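Local coordinates for protein aminotransferase, class I and II (Erwinia tasmaniensis, PDB 5Z0Q) that binds pyridoxal-5'-phosphate and belongs to the class I and II aminotransferases, a family of PLP-dependent enzymes, at residues 41-46 and 241-246; 78-83 and 288-293; 207-212 and 284-289. All blocks are in the same frame, centred on the assembly; numbering follows the deposited sequence.

Contact 1: residues 41-46 and 241-246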
loop_
_atom_site.group_PDB
_atom_site.type_symbol
_atom_site.label_atom_id
_atom_site.label_comp_id
_atom_site.label_asym_id
_atom_site.label_seq_id
_atom_site.Cartn_x
_atom_site.Cartn_y
_atom_site.Cartn_z
ATOM N N ALA A 41 16.081 6.478 -7.769
ATOM C CA ALA A 41 15.779 7.900 -7.600
ATOM C C ALA A 41 15.370 8.193 -6.155
ATOM O O ALA A 41 14.203 8.418 -5.826
ATOM C CB ALA A 41 14.703 8.330 -8.586
ATOM N N ASP A 42 16.373 8.192 -5.282
ATOM C CA ASP A 42 16.209 8.670 -3.918
ATOM C C ASP A 42 17.536 9.251 -3.455
ATOM O O ASP A 42 18.602 8.859 -3.935
ATOM C CB ASP A 42 15.730 7.561 -2.967
ATOM C CG ASP A 42 16.787 6.498 -2.714
ATOM O OD1 ASP A 42 17.655 6.291 -3.586
ATOM O OD2 ASP A 42 16.741 5.860 -1.640
ATOM N N THR A 43 17.460 10.201 -2.534
ATOM C CA THR A 43 18.660 10.858 -2.043
ATOM C C THR A 43 19.170 10.169 -0.782
ATOM O O THR A 43 18.454 9.418 -0.117
ATOM C CB THR A 43 18.392 12.339 -1.767
ATOM O OG1 THR A 43 17.370 12.469 -0.771
ATOM C CG2 THR A 43 17.945 13.045 -3.040
ATOM N N ASP A 44 20.439 10.429 -0.465
ATOM C CA ASP A 44 21.067 9.919 0.744
ATOM C C ASP A 44 20.922 10.877 1.921
ATOM O O ASP A 44 21.675 10.769 2.895
ATOM C CB ASP A 44 22.546 9.626 0.486
ATOM C CG ASP A 44 22.753 8.586 -0.599
ATOM O OD1 ASP A 44 21.910 7.673 -0.720
ATOM O OD2 ASP A 44 23.761 8.681 -1.332
ATOM N N PHE A 45 19.968 11.801 1.854
ATOM C CA PHE A 45 19.830 12.849 2.854
ATOM C C PHE A 45 18.881 12.420 3.964
ATOM O O PHE A 45 17.814 11.855 3.706
ATOM C CB PHE A 45 19.323 14.141 2.210
ATOM C CG PHE A 45 20.192 14.644 1.091
ATOM C CD1 PHE A 45 21.566 14.480 1.135
ATOM C CD2 PHE A 45 19.632 15.273 -0.007
ATOM C CE1 PHE A 45 22.366 14.940 0.105
ATOM C CE2 PHE A 45 20.427 15.735 -1.040
ATOM C CZ PHE A 45 21.795 15.568 -0.984
ATOM N N ARG A 46 19.284 12.691 5.203
ATOM C CA ARG A 46 18.410 12.476 6.347
ATOM C C ARG A 46 17.182 13.373 6.244
ATOM O O ARG A 46 17.269 14.525 5.810
ATOM C CB ARG A 46 19.183 12.753 7.638
ATOM C CG ARG A 46 18.347 12.840 8.904
ATOM C CD ARG A 46 19.228 13.237 10.081
ATOM N NE ARG A 46 18.459 13.669 11.245
ATOM C CZ ARG A 46 18.157 12.886 12.275
ATOM N NH1 ARG A 46 18.552 11.621 12.289
ATOM N NH2 ARG A 46 17.453 13.369 13.291
ATOM N N SER A 241 10.576 14.928 -2.883
ATOM C CA SER A 241 10.985 16.247 -2.415
ATOM C C SER A 241 11.674 16.159 -1.061
ATOM O O SER A 241 12.621 16.906 -0.790
ATOM C CB SER A 241 9.768 17.170 -2.337
ATOM O OG SER A 241 8.969 17.053 -3.501
ATOM N N PHE A 242 11.218 15.248 -0.200
ATOM C CA PHE A 242 11.727 15.137 1.161
ATOM C C PHE A 242 12.293 13.756 1.467
ATOM O O PHE A 242 12.514 13.437 2.641
ATOM C CB PHE A 242 10.624 15.494 2.161
ATOM C CG PHE A 242 10.142 16.912 2.043
ATOM C CD1 PHE A 242 9.146 17.250 1.139
ATOM C CD2 PHE A 242 10.697 17.911 2.825
ATOM C CE1 PHE A 242 8.709 18.555 1.023
ATOM C CE2 PHE A 242 10.264 19.218 2.715
ATOM C CZ PHE A 242 9.268 19.541 1.812
ATOM N N ASN A 243 12.526 12.933 0.442
ATOM C CA ASN A 243 13.187 11.635 0.591
ATOM C C ASN A 243 12.413 10.718 1.540
ATOM O O ASN A 243 12.971 10.129 2.468
ATOM C CB ASN A 243 14.635 11.814 1.053
ATOM C CG ASN A 243 15.494 10.601 0.767
ATOM O OD1 ASN A 243 15.178 9.794 -0.108
ATOM N ND2 ASN A 243 16.593 10.469 1.500
ATOM N N ILE A 244 11.108 10.597 1.298
ATOM C CA ILE A 244 10.259 9.729 2.107
ATOM C C ILE A 244 9.508 8.761 1.201
ATOM O O ILE A 244 8.358 8.398 1.474
ATOM C CB ILE A 244 9.286 10.546 2.979
ATOM C CG1 ILE A 244 8.481 11.525 2.123
ATOM C CG2 ILE A 244 10.042 11.287 4.076
ATOM C CD1 ILE A 244 7.446 12.304 2.905
ATOM N N ALA A 245 10.158 8.332 0.117
ATOM C CA ALA A 245 9.545 7.361 -0.779
ATOM C C ALA A 245 9.375 5.997 -0.122
ATOM O O ALA A 245 8.507 5.225 -0.544
ATOM C CB ALA A 245 10.373 7.229 -2.058
ATOM N N GLY A 246 10.177 5.689 0.898
ATOM C CA GLY A 246 10.027 4.453 1.644
ATOM C C GLY A 246 8.731 4.338 2.415
ATOM O O GLY A 246 8.379 3.232 2.837
#

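Contact 2: residues 78-83 and 288-293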
loop_
_atom_site.group_PDB
_atom_site.type_symbol
_atom_site.label_atom_id
_atom_site.label_comp_id
_atom_site.label_asym_id
_atom_site.label_seq_id
_atom_site.Cartn_x
_atom_site.Cartn_y
_atom_site.Cartn_z
ATOM N N ILE A 78 -3.794 21.567 -0.292
ATOM C CA ILE A 78 -4.569 22.603 -0.968
ATOM C C ILE A 78 -3.873 23.954 -0.847
ATOM O O ILE A 78 -3.756 24.701 -1.827
ATOM C CB ILE A 78 -6.002 22.650 -0.407
ATOM C CG1 ILE A 78 -6.771 21.389 -0.807
ATOM C CG2 ILE A 78 -6.728 23.896 -0.885
ATOM C CD1 ILE A 78 -8.178 21.333 -0.260
ATOM N N GLU A 79 -3.395 24.288 0.356
ATOM C CA GLU A 79 -2.679 25.546 0.543
ATOM C C GLU A 79 -1.405 25.594 -0.288
ATOM O O GLU A 79 -1.014 26.666 -0.762
ATOM C CB GLU A 79 -2.352 25.752 2.023
ATOM C CG GLU A 79 -3.550 26.106 2.890
ATOM C CD GLU A 79 -3.178 26.284 4.351
ATOM O OE1 GLU A 79 -2.056 25.889 4.733
ATOM O OE2 GLU A 79 -4.007 26.821 5.116
ATOM N N ARG A 80 -0.749 24.449 -0.480
ATOM C CA ARG A 80 0.494 24.435 -1.243
ATOM C C ARG A 80 0.236 24.631 -2.732
ATOM O O ARG A 80 0.977 25.358 -3.403
ATOM C CB ARG A 80 1.245 23.127 -0.994
ATOM C CG ARG A 80 2.626 23.081 -1.624
ATOM C CD ARG A 80 3.362 21.804 -1.253
ATOM N NE ARG A 80 4.745 21.827 -1.717
ATOM C CZ ARG A 80 5.746 22.391 -1.049
ATOM N NH1 ARG A 80 5.520 22.981 0.118
ATOM N NH2 ARG A 80 6.973 22.368 -1.548
ATOM N N MET A 81 -0.811 23.998 -3.267
ATOM C CA MET A 81 -1.086 24.111 -4.696
ATOM C C MET A 81 -1.579 25.502 -5.070
ATOM O O MET A 81 -1.422 25.923 -6.222
ATOM C CB MET A 81 -2.104 23.055 -5.124
ATOM C CG MET A 81 -1.649 21.636 -4.850
ATOM S SD MET A 81 0.071 21.384 -5.323
ATOM C CE MET A 81 0.607 20.231 -4.059
ATOM N N GLU A 82 -2.176 26.225 -4.125
ATOM C CA GLU A 82 -2.670 27.564 -4.417
ATOM C C GLU A 82 -1.594 28.625 -4.231
ATOM O O GLU A 82 -1.564 29.613 -4.972
ATOM C CB GLU A 82 -3.875 27.887 -3.528
ATOM C CG GLU A 82 -4.596 29.175 -3.899
ATOM C CD GLU A 82 -5.808 29.440 -3.023
ATOM O OE1 GLU A 82 -5.900 28.843 -1.930
ATOM O OE2 GLU A 82 -6.673 30.245 -3.432
ATOM N N SER A 83 -0.704 28.441 -3.255
ATOM C CA SER A 83 0.294 29.462 -2.969
ATOM C C SER A 83 1.527 29.313 -3.853
ATOM O O SER A 83 2.107 30.314 -4.286
ATOM C CB SER A 83 0.691 29.407 -1.492
ATOM O OG SER A 83 1.254 28.149 -1.165
ATOM N N GLU A 288 5.817 22.048 7.414
ATOM C CA GLU A 288 6.913 22.794 8.020
ATOM C C GLU A 288 8.287 22.381 7.501
ATOM O O GLU A 288 9.297 22.765 8.104
ATOM C CB GLU A 288 6.873 22.646 9.547
ATOM C CG GLU A 288 5.671 23.313 10.198
ATOM C CD GLU A 288 5.430 22.834 11.614
ATOM O OE1 GLU A 288 4.545 23.400 12.291
ATOM O OE2 GLU A 288 6.122 21.888 12.048
ATOM N N GLY A 289 8.363 21.622 6.413
ATOM C CA GLY A 289 9.636 21.221 5.856
ATOM C C GLY A 289 10.176 22.112 4.765
ATOM O O GLY A 289 11.217 21.797 4.180
ATOM N N GLN A 290 9.503 23.224 4.476
ATOM C CA GLN A 290 9.934 24.081 3.374
ATOM C C GLN A 290 11.335 24.661 3.558
ATOM O O GLN A 290 12.092 24.675 2.573
ATOM C CB GLN A 290 8.906 25.199 3.157
ATOM C CG GLN A 290 9.163 26.013 1.907
ATOM C CD GLN A 290 9.257 25.146 0.669
ATOM O OE1 GLN A 290 8.391 24.307 0.416
ATOM N NE2 GLN A 290 10.316 25.338 -0.108
ATOM N N PRO A 291 11.741 25.155 4.736
ATOM C CA PRO A 291 13.135 25.609 4.875
ATOM C C PRO A 291 14.150 24.512 4.605
ATOM O O PRO A 291 15.233 24.796 4.077
ATOM C CB PRO A 291 13.201 26.097 6.328
ATOM C CG PRO A 291 11.805 26.464 6.660
ATOM C CD PRO A 291 10.953 25.462 5.944
ATOM N N TRP A 292 13.832 23.263 4.952
ATOM C CA TRP A 292 14.713 22.154 4.606
ATOM C C TRP A 292 14.772 21.955 3.098
ATOM O O TRP A 292 15.851 21.738 2.535
ATOM C CB TRP A 292 14.240 20.877 5.303
ATOM C CG TRP A 292 15.115 19.681 5.056
ATOM C CD1 TRP A 292 16.140 19.240 5.841
ATOM C CD2 TRP A 292 15.036 18.770 3.950
ATOM N NE1 TRP A 292 16.706 18.113 5.293
ATOM C CE2 TRP A 292 16.046 17.803 4.132
ATOM C CE3 TRP A 292 14.209 18.676 2.825
ATOM C CZ2 TRP A 292 16.253 16.758 3.230
ATOM C CZ3 TRP A 292 14.417 17.638 1.930
ATOM C CH2 TRP A 292 15.431 16.694 2.138
ATOM N N LEU A 293 13.621 22.033 2.427
ATOM C CA LEU A 293 13.594 21.879 0.976
ATOM C C LEU A 293 14.320 23.020 0.277
ATOM O O LEU A 293 14.940 22.806 -0.771
ATOM C CB LEU A 293 12.148 21.784 0.489
ATOM C CG LEU A 293 11.920 21.610 -1.015
ATOM C CD1 LEU A 293 12.599 20.348 -1.526
ATOM C CD2 LEU A 293 10.431 21.585 -1.326
#

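Contact 3: residues 207-212 and 284-289. With PLP (pyridoxal-5'-phosphate), chain M.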
loop_
_atom_site.group_PDB
_atom_site.type_symbol
_atom_site.label_atom_id
_atom_site.label_comp_id
_atom_site.label_asym_id
_atom_site.label_seq_id
_atom_site.Cartn_x
_atom_site.Cartn_y
_atom_site.Cartn_z
ATOM N N HIS A 207 8.109 15.611 -9.151
ATOM C CA HIS A 207 9.288 16.456 -9.016
ATOM C C HIS A 207 8.962 17.945 -9.004
ATOM O O HIS A 207 9.873 18.764 -9.163
ATOM C CB HIS A 207 10.281 16.164 -10.145
ATOM C CG HIS A 207 10.841 14.776 -10.116
ATOM N ND1 HIS A 207 10.238 13.716 -10.757
ATOM C CD2 HIS A 207 11.950 14.275 -9.521
ATOM C CE1 HIS A 207 10.950 12.621 -10.558
ATOM N NE2 HIS A 207 11.994 12.934 -9.812
ATOM N N CYS A 208 7.694 18.316 -8.805
ATOM C CA CYS A 208 7.300 19.716 -8.913
ATOM C C CYS A 208 7.960 20.597 -7.858
ATOM O O CYS A 208 8.069 21.811 -8.065
ATOM C CB CYS A 208 5.778 19.843 -8.821
ATOM S SG CYS A 208 5.075 19.310 -7.245
ATOM N N ASP A 209 8.404 20.025 -6.742
ATOM C CA ASP A 209 9.060 20.802 -5.699
ATOM C C ASP A 209 10.550 21.000 -5.944
ATOM O O ASP A 209 11.183 21.768 -5.210
ATOM C CB ASP A 209 8.867 20.135 -4.332
ATOM C CG ASP A 209 7.425 20.156 -3.865
ATOM O OD1 ASP A 209 6.690 21.092 -4.242
ATOM O OD2 ASP A 209 7.028 19.238 -3.115
ATOM N N LEU A 210 11.123 20.339 -6.949
ATOM C CA LEU A 210 12.563 20.358 -7.183
ATOM C C LEU A 210 12.948 21.204 -8.394
ATOM O O LEU A 210 13.907 20.885 -9.101
ATOM C CB LEU A 210 13.091 18.932 -7.338
ATOM C CG LEU A 210 12.936 18.034 -6.110
ATOM C CD1 LEU A 210 13.468 16.637 -6.389
ATOM C CD2 LEU A 210 13.639 18.649 -4.907
ATOM N N VAL A 211 12.219 22.288 -8.641
ATOM C CA VAL A 211 12.542 23.192 -9.741
ATOM C C VAL A 211 13.713 24.072 -9.320
ATOM O O VAL A 211 13.645 24.772 -8.304
ATOM C CB VAL A 211 11.326 24.039 -10.136
ATOM C CG1 VAL A 211 11.694 25.009 -11.248
ATOM C CG2 VAL A 211 10.173 23.141 -10.560
ATOM N N LEU A 212 14.792 24.040 -10.104
ATOM C CA LEU A 212 15.991 24.806 -9.793
ATOM C C LEU A 212 16.136 26.074 -10.621
ATOM O O LEU A 212 16.845 26.992 -10.195
ATOM C CB LEU A 212 17.246 23.949 -10.005
ATOM C CG LEU A 212 17.319 22.575 -9.343
ATOM C CD1 LEU A 212 18.634 21.907 -9.709
ATOM C CD2 LEU A 212 17.167 22.684 -7.835
ATOM N N ALA A 284 3.898 16.652 7.818
ATOM C CA ALA A 284 5.001 17.458 8.335
ATOM C C ALA A 284 5.949 17.894 7.226
ATOM O O ALA A 284 6.586 18.949 7.336
ATOM C CB ALA A 284 5.762 16.680 9.408
ATOM N N ALA A 285 6.057 17.103 6.156
ATOM C CA ALA A 285 6.923 17.476 5.044
ATOM C C ALA A 285 6.433 18.753 4.374
ATOM O O ALA A 285 7.203 19.700 4.173
ATOM C CB ALA A 285 6.999 16.332 4.033
ATOM N N TRP A 286 5.147 18.802 4.030
ATOM C CA TRP A 286 4.587 19.958 3.344
ATOM C C TRP A 286 4.139 21.065 4.288
ATOM O O TRP A 286 3.920 22.192 3.829
ATOM C CB TRP A 286 3.404 19.527 2.468
ATOM C CG TRP A 286 3.814 19.031 1.117
ATOM C CD1 TRP A 286 5.033 19.181 0.524
ATOM C CD2 TRP A 286 3.003 18.299 0.188
ATOM N NE1 TRP A 286 5.033 18.592 -0.718
ATOM C CE2 TRP A 286 3.798 18.042 -0.947
ATOM C CE3 TRP A 286 1.683 17.837 0.206
ATOM C CZ2 TRP A 286 3.317 17.344 -2.054
ATOM C CZ3 TRP A 286 1.208 17.145 -0.894
ATOM C CH2 TRP A 286 2.022 16.906 -2.008
ATOM N N ARG A 287 3.997 20.784 5.583
ATOM C CA ARG A 287 3.548 21.814 6.514
ATOM C C ARG A 287 4.696 22.669 7.035
ATOM O O ARG A 287 4.572 23.898 7.095
ATOM C CB ARG A 287 2.798 21.186 7.694
ATOM C CG ARG A 287 1.880 22.160 8.419
ATOM C CD ARG A 287 1.477 21.670 9.805
ATOM N NE ARG A 287 0.754 20.402 9.773
ATOM C CZ ARG A 287 1.253 19.247 10.202
ATOM N NH1 ARG A 287 2.481 19.198 10.702
ATOM N NH2 ARG A 287 0.523 18.141 10.139
ATOM N N GLU A 288 5.817 22.048 7.414
ATOM C CA GLU A 288 6.913 22.794 8.020
ATOM C C GLU A 288 8.287 22.381 7.501
ATOM O O GLU A 288 9.297 22.765 8.104
ATOM C CB GLU A 288 6.873 22.646 9.547
ATOM C CG GLU A 288 5.671 23.313 10.198
ATOM C CD GLU A 288 5.430 22.834 11.614
ATOM O OE1 GLU A 288 4.545 23.400 12.291
ATOM O OE2 GLU A 288 6.122 21.888 12.048
ATOM N N GLY A 289 8.363 21.622 6.413
ATOM C CA GLY A 289 9.636 21.221 5.856
ATOM C C GLY A 289 10.176 22.112 4.765
ATOM O O GLY A 289 11.217 21.797 4.180
HETATM N N1 PLP M . 6.958 9.145 -10.618
HETATM C C2 PLP M . 8.190 9.485 -11.142
HETATM C C2A PLP M . 8.276 10.171 -12.474
HETATM C C3 PLP M . 9.350 9.198 -10.433
HETATM O O3 PLP M . 10.572 9.536 -10.952
HETATM C C4 PLP M . 9.270 8.565 -9.197
HETATM C C4A PLP M . 10.499 8.410 -8.352
HETATM C C5 PLP M . 8.027 8.221 -8.678
HETATM C C6 PLP M . 6.871 8.515 -9.393
HETATM C C5A PLP M . 7.950 7.533 -7.333
HETATM O O4P PLP M . 6.746 6.812 -7.201
HETATM P P PLP M . 6.573 5.779 -5.978
HETATM O O1P PLP M . 7.778 4.869 -5.916
HETATM O O2P PLP M . 5.325 4.950 -6.176
HETATM O O3P PLP M . 6.464 6.569 -4.696
#

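Contact 1: residues 41-46 and 241-246
Asn243 lays its side-chain amide against the backbone of 41-46, covering the peptides on both sides of Thr43 and reaching on to Phe45. ND2 makes the one good bond: it donates to Phe45 O at 2.9 Å, with the N-H pointing fairly straight (154°), the acceptor lying in the amide plane and the donor meeting a lone pair of the carbonyl. The same nitrogen makes a bent, weak bond to Thr43 O at 2.7 Å. Thr43 N sends a weak bond to Asn243 OD1 at 3.4 Å, coming from above the amide face. On that same side the Thr43 hydroxyl oxygen lies over the face, OG1 being 3.1 Å from Asn243 CG; its angle to ND2 is too poor for a hydrogen bond. A chi1 of -160° puts CG of Asn243 opposite the backbone N and carries the amide over to 41-46. That loop joins strand 36-38 to helix 49-59, whereas 241-246 follows directly on Lys240 of the PLP pocket, between strands 232-236 and 250-253 of the large mixed sheet in this aminotransferase fold. Asp42 adds its CB beside OD1 of Asn243 at 3.7 Å. Outside the two segments, Thr43 and Phe45 touch Gln296 of helix 290-313, while Val63 of the second subunit packs on Asn243.

Contact 2: residues 78-83 and 288-293
The backbones stay well apart, with Arg80 CA and Gln290 CA, the nearest pair, 10.5 Å from each other, so the last turns of helix 71-83 and the first turn of helix 290-313 meet through side chains alone. Arg80 covers most of the gap. Its CG stands anti to the backbone N (chi1 -174°) and the chain runs extended as far as NE, which delivers the guanidinium to the far helix. There its end-on edge takes hold of a single atom, Gln290 OE1: NH1 donates at 3.2 Å to OE1 of Gln290, and NH2 donates to the same oxygen at 3.1 Å. Neither N-H is quite straight, as expected when two donors share one acceptor, but the oxygen sits close to the guanidinium plane and both nitrogens lie in the plane of the carbonyl. Guanidinium and amide are therefore nearly coplanar, 22° apart. The bend at chi2 of Gln290 (55°) presents OE1 to the guanidinium. NE2, the other end of that amide, bonds to Asp294 one turn further along, which helps fix which end faces Arg80. Leu293 adds an apolar neighbour, its CD2 lying 3.6 Å from Arg80 NH2 near the guanidinium plane. The positive charge is met by a salt bridge from NH2 to Asp209, in the loop after strand 200-204 of the large sheet. Arg80 thus links helix 71-83 with the start of helix 290-313 and with that loop, while Trp286 of helix 276-288 packs against its side chain.

Contact 3: residues 207-212 and 284-289
Asp209 and Trp286 meet through one polar bond, between a loop of the PLP-binding sheet in this aminotransferase fold and the last turns of helix 276-288. The loop follows strand 200-204 and contains a type I beta turn from His207 to Leu210, closed by Leu210 N bonding to His207 O. In the hydrogen bond across the contact, the indole NE1 of Trp286 donates to Asp209 OD2 at 3.2 Å, with an N-H angle of 155°. The donor comes to the syn side of the carboxylate, a little out of its plane, and the acceptor is likewise tilted from the indole plane. Carboxylate and ring stand almost perpendicular, 87° apart. Asp209 has CG beside its backbone N (chi1 -67°), which aims the carboxylate toward the indole edge.

Further polar links belong to the same buried carboxylate. OD2 is also hydrogen-bonded to the hydroxyl of Ser241, its strongest partner outside the two segments, while OD1 is taken up by Arg80; together they probably favour the charged form of Asp209 and fix its rotation. In apolar packing, Leu73, Val76 and Ala77 of helix 71-83 also lie against the indole, and Leu293 against Asp209.

PLP is approached from the first residue of the turn, His207, whose imidazole presents its edge, with CE1 3.1 Å from O3 of PLP.

In the fold
Contacts 2 and 3 are close neighbours, their centres about 6 Å apart, and they share Glu288 and Gly289, where helix 276-288 gives way to helix 290-313. Contact 1 lies about 12 Å from contact 3 and 17 Å from contact 2, centre to centre. In chain order the segments run 41-46, 78-83, 207-212, 241-246, 284-289 and 288-293, so contact 1 interleaves with each of the others. The Ser241-Asp209 hydrogen bond ties contact 1 to contact 3, and Phe242 packs on Gly289. Loops at the large sheet, including the PLP-pocket residue His207, are thereby joined through largely buried polar groups to helices 276-288 and 290-313 and to helix 71-83.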